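Side-chain contacts in glucosidase (Croceicoccus marinus, PDB 5Z3K), which belongs to glycoside hydrolase family 39 and probably hydrolyses O-glycosidic bonds as a beta-glucosidase: residues Val130-Arg135 with Cys139-Gly144; Pro34-Val39 with Asp92-Gln97; Asp235-Arg240 with Pro411-Ala416; Gln327-Gly332 with Tyr443-Asp448. All blocks are in the same frame, centred on the assembly; numbering follows the deposited sequence.

Interaction 1: residues Val130-Arg135 with Cys139-Gly144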
loop_
_atom_site.group_PDB
_atom_site.type_symbol
_atom_site.label_atom_id
_atom_site.label_comp_id
_atom_site.label_asym_id
_atom_site.label_seq_id
_atom_site.Cartn_x
_atom_site.Cartn_y
_atom_site.Cartn_z
ATOM N N VAL A 130 17.655 14.409 11.702
ATOM C CA VAL A 130 16.988 13.135 11.410
ATOM C C VAL A 130 17.065 12.212 12.616
ATOM O O VAL A 130 16.084 11.539 12.968
ATOM C CB VAL A 130 17.589 12.460 10.162
ATOM C CG1 VAL A 130 17.028 11.023 10.008
ATOM C CG2 VAL A 130 17.310 13.284 8.913
ATOM N N GLU A 131 18.220 12.181 13.280
ATOM C CA GLU A 131 18.386 11.265 14.404
ATOM C C GLU A 131 17.421 11.604 15.537
ATOM O O GLU A 131 16.817 10.706 16.135
ATOM C CB GLU A 131 19.837 11.289 14.892
ATOM C CG GLU A 131 20.104 10.426 16.123
ATOM C CD GLU A 131 21.561 10.461 16.559
ATOM O OE1 GLU A 131 22.387 11.062 15.841
ATOM O OE2 GLU A 131 21.876 9.889 17.625
ATOM N N ASN A 132 17.244 12.891 15.841
ATOM C CA ASN A 132 16.338 13.252 16.927
ATOM C C ASN A 132 14.873 13.151 16.535
ATOM O O ASN A 132 14.022 12.989 17.417
ATOM C CB ASN A 132 16.648 14.660 17.441
ATOM C CG ASN A 132 17.914 14.697 18.281
ATOM O OD1 ASN A 132 18.354 13.664 18.803
ATOM N ND2 ASN A 132 18.514 15.878 18.405
ATOM N N ILE A 133 14.546 13.264 15.245
ATOM C CA ILE A 133 13.195 12.914 14.818
ATOM C C ILE A 133 12.942 11.443 15.099
ATOM O O ILE A 133 11.880 11.058 15.609
ATOM C CB ILE A 133 12.993 13.258 13.329
ATOM C CG1 ILE A 133 12.959 14.778 13.149
ATOM C CG2 ILE A 133 11.724 12.591 12.774
ATOM C CD1 ILE A 133 13.216 15.232 11.746
ATOM N N VAL A 134 13.931 10.597 14.800
ATOM C CA VAL A 134 13.784 9.171 15.058
ATOM C C VAL A 134 13.680 8.914 16.555
ATOM O O VAL A 134 12.843 8.126 17.005
ATOM C CB VAL A 134 14.948 8.387 14.422
ATOM C CG1 VAL A 134 14.868 6.907 14.779
ATOM C CG2 VAL A 134 14.949 8.564 12.903
ATOM N N ARG A 135 14.524 9.581 17.349
ATOM C CA ARG A 135 14.473 9.406 18.796
ATOM C C ARG A 135 13.148 9.887 19.369
ATOM O O ARG A 135 12.663 9.336 20.362
ATOM C CB ARG A 135 15.632 10.157 19.454
ATOM C CG ARG A 135 16.969 9.463 19.304
ATOM C CD ARG A 135 18.088 10.170 20.078
ATOM N NE ARG A 135 19.365 9.516 19.804
ATOM C CZ ARG A 135 19.711 8.325 20.289
ATOM N NH1 ARG A 135 18.890 7.670 21.102
ATOM N NH2 ARG A 135 20.880 7.789 19.965
ATOM N N CYS A 139 12.226 6.530 20.892
ATOM C CA CYS A 139 12.758 6.492 22.254
ATOM C C CYS A 139 12.117 7.518 23.185
ATOM O O CYS A 139 12.669 7.794 24.252
ATOM C CB CYS A 139 14.279 6.700 22.232
ATOM S SG CYS A 139 15.137 5.566 21.124
ATOM N N GLY A 140 10.978 8.099 22.816
ATOM C CA GLY A 140 10.329 9.068 23.687
ATOM C C GLY A 140 10.983 10.432 23.793
ATOM O O GLY A 140 10.558 11.232 24.632
ATOM N N TRP A 141 11.985 10.735 22.965
ATOM C CA TRP A 141 12.702 12.004 23.060
ATOM C C TRP A 141 11.776 13.187 22.799
ATOM O O TRP A 141 10.941 13.152 21.893
ATOM C CB TRP A 141 13.859 12.011 22.054
ATOM C CG TRP A 141 14.820 13.154 22.160
ATOM C CD1 TRP A 141 15.927 13.219 22.961
ATOM C CD2 TRP A 141 14.791 14.381 21.414
ATOM N NE1 TRP A 141 16.576 14.417 22.773
ATOM C CE2 TRP A 141 15.900 15.148 21.829
ATOM C CE3 TRP A 141 13.935 14.907 20.438
ATOM C CZ2 TRP A 141 16.175 16.415 21.304
ATOM C CZ3 TRP A 141 14.203 16.160 19.918
ATOM C CH2 TRP A 141 15.322 16.904 20.351
ATOM N N GLY A 142 11.933 14.248 23.598
ATOM C CA GLY A 142 11.142 15.451 23.412
ATOM C C GLY A 142 9.654 15.191 23.523
ATOM O O GLY A 142 8.873 15.605 22.657
ATOM N N ASP A 143 9.266 14.479 24.586
ATOM C CA ASP A 143 7.875 14.126 24.854
ATOM C C ASP A 143 7.287 13.324 23.694
ATOM O O ASP A 143 6.220 13.641 23.161
ATOM C CB ASP A 143 7.037 15.371 25.145
ATOM C CG ASP A 143 5.677 15.031 25.711
ATOM O OD1 ASP A 143 5.532 13.923 26.274
ATOM O OD2 ASP A 143 4.755 15.861 25.579
ATOM N N GLY A 144 7.996 12.268 23.313
ATOM C CA GLY A 144 7.698 11.520 22.117
ATOM C C GLY A 144 7.037 10.190 22.399
ATOM O O GLY A 144 6.388 9.987 23.431
#
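W141 folds back against the last turns of helix 123-138, lying across N132 and R135. Its CB sits 3.4 Å from R135 O and 3.7 Å from R135 CB, close to both backbone and side chain of that residue. CG lies opposite the backbone N (chi1 -171°), a torsion that sends the indole one helical turn back, to N132. There CE3 comes within 3.6 Å of N132 O. Farther out, CZ3 lies 3.8 Å from N132 CB, which stands over the face of the six-membered ring in a CH-pi contact. W141 CZ2, at the far side of the ring, meets N132 ND2 at 3.8 Å. The amide is stacked on the indole, their planes 15° apart. The backbone clamps the base of the loop: R135 O accepts from C139 N (2.9 Å) and from W141 N (3.0 Å), the two donors arriving from opposite faces of the carbonyl plane. Y86 meets the indole edge-to-face. Thus a carbonyl near the helix C-terminus is satisfied twice by the departing chain, while the flat amide stacks on the tryptophan and its ND2 still donates in another direction, to P80 O.

Interaction 2: residues Pro34-Val39 with Asp92-Gln97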
loop_
_atom_site.group_PDB
_atom_site.type_symbol
_atom_site.label_atom_id
_atom_site.label_comp_id
_atom_site.label_asym_id
_atom_site.label_seq_id
_atom_site.Cartn_x
_atom_site.Cartn_y
_atom_site.Cartn_z
ATOM N N PRO A 34 -3.802 19.363 14.002
ATOM C CA PRO A 34 -3.614 20.823 14.044
ATOM C C PRO A 34 -2.949 21.344 12.775
ATOM O O PRO A 34 -1.926 20.818 12.319
ATOM C CB PRO A 34 -2.729 21.031 15.277
ATOM C CG PRO A 34 -3.026 19.864 16.146
ATOM C CD PRO A 34 -3.287 18.706 15.215
ATOM N N GLY A 35 -3.559 22.378 12.186
ATOM C CA GLY A 35 -3.103 22.952 10.941
ATOM C C GLY A 35 -3.617 22.264 9.699
ATOM O O GLY A 35 -3.470 22.812 8.596
ATOM N N THR A 36 -4.198 21.072 9.840
ATOM C CA THR A 36 -4.802 20.328 8.735
ATOM C C THR A 36 -6.136 19.777 9.243
ATOM O O THR A 36 -6.335 18.585 9.446
ATOM C CB THR A 36 -3.887 19.203 8.242
ATOM O OG1 THR A 36 -2.574 19.720 8.011
ATOM C CG2 THR A 36 -4.431 18.583 6.943
ATOM N N ASP A 37 -7.101 20.652 9.491
ATOM C CA ASP A 37 -8.320 20.181 10.136
ATOM C C ASP A 37 -9.534 20.167 9.216
ATOM O O ASP A 37 -10.645 19.926 9.689
ATOM C CB ASP A 37 -8.613 21.000 11.388
ATOM C CG ASP A 37 -8.526 22.477 11.152
ATOM O OD1 ASP A 37 -8.932 22.941 10.060
ATOM O OD2 ASP A 37 -8.044 23.171 12.072
ATOM N N SER A 38 -9.350 20.389 7.918
ATOM C CA SER A 38 -10.477 20.421 6.999
ATOM C C SER A 38 -10.912 19.033 6.542
ATOM O O SER A 38 -12.010 18.897 5.991
ATOM C CB SER A 38 -10.137 21.279 5.776
ATOM O OG SER A 38 -8.990 20.794 5.091
ATOM N N VAL A 39 -10.099 18.007 6.769
ATOM C CA VAL A 39 -10.355 16.678 6.217
ATOM C C VAL A 39 -11.361 15.920 7.071
ATOM O O VAL A 39 -11.468 16.153 8.286
ATOM C CB VAL A 39 -9.050 15.878 6.084
ATOM C CG1 VAL A 39 -8.086 16.614 5.190
ATOM C CG2 VAL A 39 -8.448 15.628 7.463
ATOM N N ASP A 92 2.723 14.172 15.427
ATOM C CA ASP A 92 2.383 13.424 16.634
ATOM C C ASP A 92 0.937 12.956 16.593
ATOM O O ASP A 92 0.624 11.834 17.004
ATOM C CB ASP A 92 2.580 14.290 17.883
ATOM C CG ASP A 92 4.030 14.441 18.288
ATOM O OD1 ASP A 92 4.911 13.800 17.679
ATOM O OD2 ASP A 92 4.282 15.228 19.227
ATOM N N THR A 93 0.036 13.820 16.131
ATOM C CA THR A 93 -1.377 13.470 16.101
ATOM C C THR A 93 -1.628 12.310 15.144
ATOM O O THR A 93 -2.313 11.340 15.489
ATOM C CB THR A 93 -2.187 14.704 15.721
ATOM O OG1 THR A 93 -2.026 15.674 16.763
ATOM C CG2 THR A 93 -3.669 14.385 15.570
ATOM N N TRP A 94 -1.039 12.374 13.951
ATOM C CA TRP A 94 -1.248 11.309 12.976
ATOM C C TRP A 94 -0.568 10.015 13.407
ATOM O O TRP A 94 -1.098 8.918 13.172
ATOM C CB TRP A 94 -0.760 11.772 11.606
ATOM C CG TRP A 94 -1.686 12.793 10.973
ATOM C CD1 TRP A 94 -3.042 12.707 10.873
ATOM C CD2 TRP A 94 -1.314 14.029 10.337
ATOM N NE1 TRP A 94 -3.544 13.815 10.226
ATOM C CE2 TRP A 94 -2.505 14.641 9.888
ATOM C CE3 TRP A 94 -0.094 14.684 10.123
ATOM C CZ2 TRP A 94 -2.514 15.881 9.230
ATOM C CZ3 TRP A 94 -0.100 15.921 9.466
ATOM C CH2 TRP A 94 -1.304 16.504 9.031
ATOM N N VAL A 95 0.604 10.118 14.041
ATOM C CA VAL A 95 1.266 8.925 14.567
ATOM C C VAL A 95 0.404 8.278 15.641
ATOM O O VAL A 95 0.210 7.057 15.664
ATOM C CB VAL A 95 2.667 9.284 15.094
ATOM C CG1 VAL A 95 3.229 8.186 15.999
ATOM C CG2 VAL A 95 3.612 9.561 13.922
ATOM N N GLY A 96 -0.140 9.093 16.547
ATOM C CA GLY A 96 -1.003 8.544 17.576
ATOM C C GLY A 96 -2.258 7.914 17.004
ATOM O O GLY A 96 -2.693 6.855 17.463
ATOM N N GLN A 97 -2.843 8.538 15.978
ATOM C CA GLN A 97 -4.013 7.946 15.332
ATOM C C GLN A 97 -3.670 6.593 14.737
ATOM O O GLN A 97 -4.421 5.621 14.896
ATOM C CB GLN A 97 -4.548 8.864 14.231
ATOM C CG GLN A 97 -5.224 10.137 14.742
ATOM C CD GLN A 97 -5.469 11.142 13.633
ATOM O OE1 GLN A 97 -5.215 10.864 12.456
ATOM N NE2 GLN A 97 -5.963 12.328 14.003
#
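In the (beta/alpha)8 barrel, the loop that follows the first strand, 25-27, lies against helix 89-100, which leads into the third strand, 104-109; T36 and P34 of the loop meet W94 and T93 of the helix. W94 carries the buried half. Its CG lies beside the backbone N (chi1 -73°), and the indole leans out from the helix until its six-membered ring reaches T36. The two side chains cross at about a right angle, the threonine coming in at the outer rim of the ring. T36 CB is 3.7 Å from W94 CZ2, and T36 CG2 stands 4.0 Å from the same carbon. The pyrrole side of the indole is tied to the start of this loop, because NE1 donates to A31 O, and W59 meets the ring with its plane inclined by about 30°. No hydrogen bond joins the two segments directly. Nearer the surface, the P34 ring points its CD at the T93 hydroxyl, P34 CD lying 3.6 Å from T93 OG1, which is already hydrogen-bonded to A89 O one turn back in the helix. At the buried end, T36 OG1 sits close to the plane of the indole, at its edge, 3.6 Å from W94 CH2.

Interaction 3: residues Asp235-Arg240 with Pro411-Ala416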
loop_
_atom_site.group_PDB
_atom_site.type_symbol
_atom_site.label_atom_id
_atom_site.label_comp_id
_atom_site.label_asym_id
_atom_site.label_seq_id
_atom_site.Cartn_x
_atom_site.Cartn_y
_atom_site.Cartn_z
ATOM N N ASP A 235 -4.211 -3.688 -15.527
ATOM C CA ASP A 235 -4.024 -5.122 -15.297
ATOM C C ASP A 235 -3.606 -5.337 -13.848
ATOM O O ASP A 235 -2.495 -4.927 -13.466
ATOM C CB ASP A 235 -2.965 -5.688 -16.258
ATOM C CG ASP A 235 -2.844 -7.214 -16.200
ATOM O OD1 ASP A 235 -3.437 -7.831 -15.289
ATOM O OD2 ASP A 235 -2.159 -7.800 -17.091
ATOM N N PRO A 236 -4.441 -5.964 -13.007
ATOM C CA PRO A 236 -4.068 -6.127 -11.587
ATOM C C PRO A 236 -2.884 -7.052 -11.379
ATOM O O PRO A 236 -2.335 -7.089 -10.269
ATOM C CB PRO A 236 -5.351 -6.689 -10.944
ATOM C CG PRO A 236 -6.064 -7.376 -12.080
ATOM C CD PRO A 236 -5.769 -6.529 -13.303
HETATM N N MSE A 237 -2.474 -7.794 -12.408
HETATM C CA MSE A 237 -1.297 -8.644 -12.328
HETATM C C MSE A 237 0.012 -7.838 -12.277
HETATM O O MSE A 237 1.028 -8.362 -11.829
HETATM C CB MSE A 237 -1.280 -9.623 -13.518
HETATM C CG MSE A 237 -0.232 -10.748 -13.430
HETATM SE SE MSE A 237 -0.393 -11.886 -11.824
HETATM C CE MSE A 237 -2.048 -12.846 -12.259
ATOM N N ASP A 238 -0.024 -6.565 -12.694
ATOM C CA ASP A 238 1.214 -5.800 -12.889
ATOM C C ASP A 238 2.118 -5.821 -11.662
ATOM O O ASP A 238 3.347 -5.900 -11.784
ATOM C CB ASP A 238 0.902 -4.344 -13.230
ATOM C CG ASP A 238 0.632 -4.122 -14.690
ATOM O OD1 ASP A 238 0.468 -5.121 -15.438
ATOM O OD2 ASP A 238 0.536 -2.930 -15.074
ATOM N N PHE A 239 1.535 -5.721 -10.469
ATOM C CA PHE A 239 2.375 -5.558 -9.286
ATOM C C PHE A 239 3.225 -6.793 -9.032
ATOM O O PHE A 239 4.397 -6.675 -8.649
ATOM C CB PHE A 239 1.483 -5.182 -8.112
ATOM C CG PHE A 239 0.580 -4.056 -8.463
ATOM C CD1 PHE A 239 1.089 -2.768 -8.596
ATOM C CD2 PHE A 239 -0.742 -4.289 -8.767
ATOM C CE1 PHE A 239 0.275 -1.727 -8.980
ATOM C CE2 PHE A 239 -1.566 -3.255 -9.154
ATOM C CZ PHE A 239 -1.067 -1.978 -9.263
ATOM N N ARG A 240 2.681 -7.979 -9.295
ATOM C CA ARG A 240 3.491 -9.195 -9.212
ATOM C C ARG A 240 4.578 -9.188 -10.275
ATOM O O ARG A 240 5.747 -9.485 -9.988
ATOM C CB ARG A 240 2.617 -10.441 -9.374
ATOM C CG ARG A 240 3.440 -11.721 -9.382
ATOM C CD ARG A 240 2.629 -12.913 -9.866
ATOM N NE ARG A 240 1.511 -13.218 -8.976
ATOM C CZ ARG A 240 0.636 -14.199 -9.206
ATOM N NH1 ARG A 240 0.766 -14.957 -10.297
ATOM N NH2 ARG A 240 -0.358 -14.424 -8.359
ATOM N N PRO A 411 5.302 -5.945 -21.154
ATOM C CA PRO A 411 4.394 -6.282 -22.255
ATOM C C PRO A 411 3.010 -6.609 -21.722
ATOM O O PRO A 411 2.858 -7.295 -20.705
ATOM C CB PRO A 411 5.049 -7.506 -22.901
ATOM C CG PRO A 411 5.988 -8.038 -21.868
ATOM C CD PRO A 411 6.457 -6.853 -21.089
ATOM N N ARG A 412 1.997 -6.105 -22.409
ATOM C CA ARG A 412 0.634 -6.373 -21.982
ATOM C C ARG A 412 0.309 -7.858 -22.113
ATOM O O ARG A 412 0.787 -8.545 -23.021
ATOM C CB ARG A 412 -0.342 -5.549 -22.802
ATOM C CG ARG A 412 -0.304 -4.085 -22.471
ATOM C CD ARG A 412 -1.239 -3.353 -23.366
ATOM N NE ARG A 412 -1.382 -1.973 -22.945
ATOM C CZ ARG A 412 -1.962 -1.039 -23.681
ATOM N NH1 ARG A 412 -2.455 -1.354 -24.878
ATOM N NH2 ARG A 412 -2.047 0.200 -23.220
ATOM N N ARG A 413 -0.507 -8.353 -21.178
ATOM C CA ARG A 413 -0.951 -9.751 -21.164
ATOM C C ARG A 413 -2.132 -9.883 -22.118
ATOM O O ARG A 413 -3.302 -9.860 -21.722
ATOM C CB ARG A 413 -1.330 -10.179 -19.750
ATOM C CG ARG A 413 -0.184 -10.188 -18.767
ATOM C CD ARG A 413 -0.535 -11.031 -17.550
ATOM N NE ARG A 413 -1.735 -10.526 -16.883
ATOM C CZ ARG A 413 -2.630 -11.292 -16.274
ATOM N NH1 ARG A 413 -2.466 -12.613 -16.236
ATOM N NH2 ARG A 413 -3.681 -10.732 -15.689
ATOM N N VAL A 414 -1.816 -10.026 -23.408
ATOM C CA VAL A 414 -2.857 -9.938 -24.429
ATOM C C VAL A 414 -3.839 -11.096 -24.344
ATOM O O VAL A 414 -4.953 -10.995 -24.872
ATOM C CB VAL A 414 -2.239 -9.872 -25.838
ATOM C CG1 VAL A 414 -1.404 -8.604 -26.003
ATOM C CG2 VAL A 414 -1.414 -11.109 -26.108
ATOM N N ASP A 415 -3.467 -12.191 -23.689
ATOM C CA ASP A 415 -4.338 -13.355 -23.550
ATOM C C ASP A 415 -5.141 -13.348 -22.251
ATOM O O ASP A 415 -5.832 -14.331 -21.949
ATOM C CB ASP A 415 -3.512 -14.640 -23.646
ATOM C CG ASP A 415 -2.824 -14.787 -24.995
ATOM O OD1 ASP A 415 -3.468 -14.471 -26.021
ATOM O OD2 ASP A 415 -1.646 -15.203 -25.030
ATOM N N ALA A 416 -5.097 -12.254 -21.490
ATOM C CA ALA A 416 -5.711 -12.212 -20.168
ATOM C C ALA A 416 -7.135 -11.671 -20.181
ATOM O O ALA A 416 -7.573 -11.096 -19.176
ATOM C CB ALA A 416 -4.846 -11.384 -19.216
HETATM O O HOH W 1 -1.480 -6.554 -19.294
#
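D235 extends its carboxylate opposite its own backbone N (chi1 -173°), while R413 runs out from its loop and bends at chi3 (-59°), presenting its NE side to that carboxylate. The result is a side-on, two-pronged salt bridge. R413 NE donates to D235 OD2 at 2.8 Å, almost in a straight line, and R413 NH2 donates to D235 OD1 at 2.9 Å. Both oxygens use their syn lone pairs, and the carboxylate and guanidinium planes are only 23° apart. OD1 is gripped a second time: M237 N reaches it at 3.0 Å from above the carboxylate plane, a capping bond in the turn that opens the helix. OD2 also takes a hydrogen from a water 2.6 Å away, which in turn accepts from R413 N, so that D235 holds R413 directly at the guanidinium and through the water at the backbone N. Such a set of donors would be expected to favour the charged carboxylate. The guanidinium is sandwiched as well. On one face M237 CB, of a selenomethionine, lies 3.4 Å from NH2; on the opposite face A416 CB sits over the centre, 3.7 Å above the plane, brought round by the type I turn from R413 to A416. R413 NH1 donates to D354 O, in the loop between strands 345-350 and 357-363. The contact thus joins the N-terminal end of barrel helix 238-252 and the turn before it, where P236 and M237 also pack on helix 277-291, to the D354 loop and to loop 411-416, which leads into strand 423-429 of the large beta sheet.

Interaction 4: residues Gln327-Gly332 with Tyr443-Asp448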
loop_
_atom_site.group_PDB
_atom_site.type_symbol
_atom_site.label_atom_id
_atom_site.label_comp_id
_atom_site.label_asym_id
_atom_site.label_seq_id
_atom_site.Cartn_x
_atom_site.Cartn_y
_atom_site.Cartn_z
ATOM N N GLN A 327 -18.526 6.926 1.505
ATOM C CA GLN A 327 -17.998 5.648 1.051
ATOM C C GLN A 327 -18.625 5.224 -0.271
ATOM O O GLN A 327 -19.625 5.786 -0.739
ATOM C CB GLN A 327 -18.215 4.575 2.124
ATOM C CG GLN A 327 -17.270 4.760 3.289
ATOM C CD GLN A 327 -17.585 3.864 4.445
ATOM O OE1 GLN A 327 -17.893 2.681 4.273
ATOM N NE2 GLN A 327 -17.522 4.420 5.645
ATOM N N ASN A 328 -18.003 4.221 -0.879
ATOM C CA ASN A 328 -18.365 3.804 -2.224
ATOM C C ASN A 328 -17.856 2.380 -2.423
ATOM O O ASN A 328 -17.472 1.704 -1.464
ATOM C CB ASN A 328 -17.793 4.788 -3.252
ATOM C CG ASN A 328 -16.311 5.017 -3.057
ATOM O OD1 ASN A 328 -15.589 4.101 -2.659
ATOM N ND2 ASN A 328 -15.847 6.248 -3.303
ATOM N N ALA A 329 -17.835 1.926 -3.677
ATOM C CA ALA A 329 -17.368 0.570 -3.941
ATOM C C ALA A 329 -15.869 0.433 -3.679
ATOM O O ALA A 329 -15.414 -0.613 -3.198
ATOM C CB ALA A 329 -17.702 0.158 -5.378
ATOM N N ARG A 330 -15.080 1.462 -4.000
ATOM C CA ARG A 330 -13.638 1.385 -3.735
ATOM C C ARG A 330 -13.360 1.264 -2.239
ATOM O O ARG A 330 -12.536 0.446 -1.811
ATOM C CB ARG A 330 -12.910 2.610 -4.302
ATOM C CG ARG A 330 -12.572 2.556 -5.794
ATOM C CD ARG A 330 -12.253 3.964 -6.312
ATOM N NE ARG A 330 -13.449 4.807 -6.340
ATOM C CZ ARG A 330 -13.439 6.135 -6.354
ATOM N NH1 ARG A 330 -12.284 6.796 -6.346
ATOM N NH2 ARG A 330 -14.594 6.799 -6.387
ATOM N N THR A 331 -14.012 2.099 -1.421
ATOM C CA THR A 331 -13.783 1.993 0.015
ATOM C C THR A 331 -14.336 0.682 0.548
ATOM O O THR A 331 -13.803 0.133 1.518
ATOM C CB THR A 331 -14.391 3.188 0.765
ATOM O OG1 THR A 331 -15.809 3.218 0.591
ATOM C CG2 THR A 331 -13.807 4.503 0.249
ATOM N N GLY A 332 -15.393 0.158 -0.074
ATOM C CA GLY A 332 -15.905 -1.129 0.346
ATOM C C GLY A 332 -14.904 -2.232 0.062
ATOM O O GLY A 332 -14.581 -3.034 0.940
ATOM N N TYR A 443 -20.831 -9.868 2.137
ATOM C CA TYR A 443 -20.656 -8.436 1.904
ATOM C C TYR A 443 -20.285 -8.192 0.445
ATOM O O TYR A 443 -19.554 -8.981 -0.162
ATOM C CB TYR A 443 -19.553 -7.829 2.799
ATOM C CG TYR A 443 -19.676 -8.158 4.264
ATOM C CD1 TYR A 443 -19.213 -9.368 4.762
ATOM C CD2 TYR A 443 -20.231 -7.250 5.157
ATOM C CE1 TYR A 443 -19.319 -9.675 6.108
ATOM C CE2 TYR A 443 -20.342 -7.549 6.501
ATOM C CZ TYR A 443 -19.882 -8.761 6.968
ATOM O OH TYR A 443 -19.986 -9.068 8.295
ATOM N N ARG A 444 -20.755 -7.069 -0.106
ATOM C CA ARG A 444 -20.644 -6.810 -1.539
ATOM C C ARG A 444 -20.203 -5.381 -1.813
ATOM O O ARG A 444 -20.750 -4.441 -1.236
ATOM C CB ARG A 444 -21.997 -7.055 -2.228
ATOM C CG ARG A 444 -22.076 -6.595 -3.660
ATOM C CD ARG A 444 -21.218 -7.480 -4.566
ATOM N NE ARG A 444 -21.690 -8.865 -4.585
ATOM C CZ ARG A 444 -22.537 -9.355 -5.487
ATOM N NH1 ARG A 444 -23.021 -8.574 -6.444
ATOM N NH2 ARG A 444 -22.896 -10.635 -5.437
ATOM N N ALA A 445 -19.241 -5.212 -2.721
ATOM C CA ALA A 445 -18.878 -3.891 -3.230
ATOM C C ALA A 445 -18.974 -3.943 -4.747
ATOM O O ALA A 445 -18.237 -4.690 -5.394
ATOM C CB ALA A 445 -17.478 -3.470 -2.777
ATOM N N ASP A 446 -19.911 -3.191 -5.313
ATOM C CA ASP A 446 -20.094 -3.194 -6.759
ATOM C C ASP A 446 -20.830 -1.907 -7.135
ATOM O O ASP A 446 -20.866 -0.954 -6.349
ATOM C CB ASP A 446 -20.801 -4.488 -7.217
ATOM C CG ASP A 446 -22.228 -4.612 -6.708
ATOM O OD1 ASP A 446 -22.778 -3.644 -6.140
ATOM O OD2 ASP A 446 -22.825 -5.695 -6.908
ATOM N N ARG A 447 -21.405 -1.872 -8.341
ATOM C CA ARG A 447 -22.036 -0.645 -8.813
ATOM C C ARG A 447 -23.229 -0.241 -7.959
ATOM O O ARG A 447 -23.659 0.921 -8.019
ATOM C CB ARG A 447 -22.464 -0.802 -10.274
ATOM C CG ARG A 447 -23.508 -1.876 -10.508
ATOM C CD ARG A 447 -24.222 -1.676 -11.848
ATOM N NE ARG A 447 -23.308 -1.388 -12.958
ATOM C CZ ARG A 447 -23.185 -0.197 -13.545
ATOM N NH1 ARG A 447 -23.906 0.837 -13.122
ATOM N NH2 ARG A 447 -22.335 -0.038 -14.549
ATOM N N ASP A 448 -23.750 -1.151 -7.144
ATOM C CA ASP A 448 -24.901 -0.872 -6.299
ATOM C C ASP A 448 -24.606 -0.942 -4.806
ATOM O O ASP A 448 -25.517 -0.713 -4.003
ATOM C CB ASP A 448 -26.043 -1.849 -6.624
ATOM C CG ASP A 448 -26.502 -1.744 -8.065
ATOM O OD1 ASP A 448 -26.628 -0.606 -8.562
ATOM O OD2 ASP A 448 -26.715 -2.797 -8.707
#
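A329 and A445 meet where the first turn of helix 329-341 rests on strand 438-446, small side chains filling the close interface. A445 CB lies 3.5 Å from A329 O, and A329 CB packs at the same distance, 3.5 Å, from D446 O. A329 CB and A445 CB are 4.5 Å apart. G332, a turn further along the helix, brings its carbonyl carbon to 4.0 Å from A445 CB. Behind A329, the helix start is fixed by T331 N donating to N328 OD1 at 2.8 Å and N328 N donating to T331 OG1, also at 2.8 Å. N328 CG sits beside both its backbone N and its carbonyl carbon (chi1 52°), turning OD1 forward to T331 N, and ND2 is bound to I320 O and E322. On the strand side, D446 OD1 accepts from D448 N in an Asx turn, and D446 OD2 makes a salt bridge with R444 NH1, 2.9 Å away. R444 is anchored further by E476 of the adjacent strand 474-482. The helix side is a capping box, at the start of the helix after the last barrel strand, and the whole is a close helix-on-strand junction between the TIM barrel and the beta-sheet region characteristic of GH39 enzymes.

How the interactions relate
Interactions 1 and 2 lie on one side of the chain, their centres about 18 Å apart, and both press loops onto barrel helices; a bond from D92 to H136 links helix 89-100 with helix 123-138. Interaction 1 is a surface contact of stacking and backbone bonds, whereas interaction 2 is partly buried and has no direct hydrogen bond. Interactions 3 and 4 are buried and join the barrel to the large beta sheet. They cross along the chain, with centres about 24 Å apart, and both touch helix 277-291. Charge and water dominate interaction 3; interaction 4 depends on alanine and glycine, with no hydrogen bond passing between its two segments.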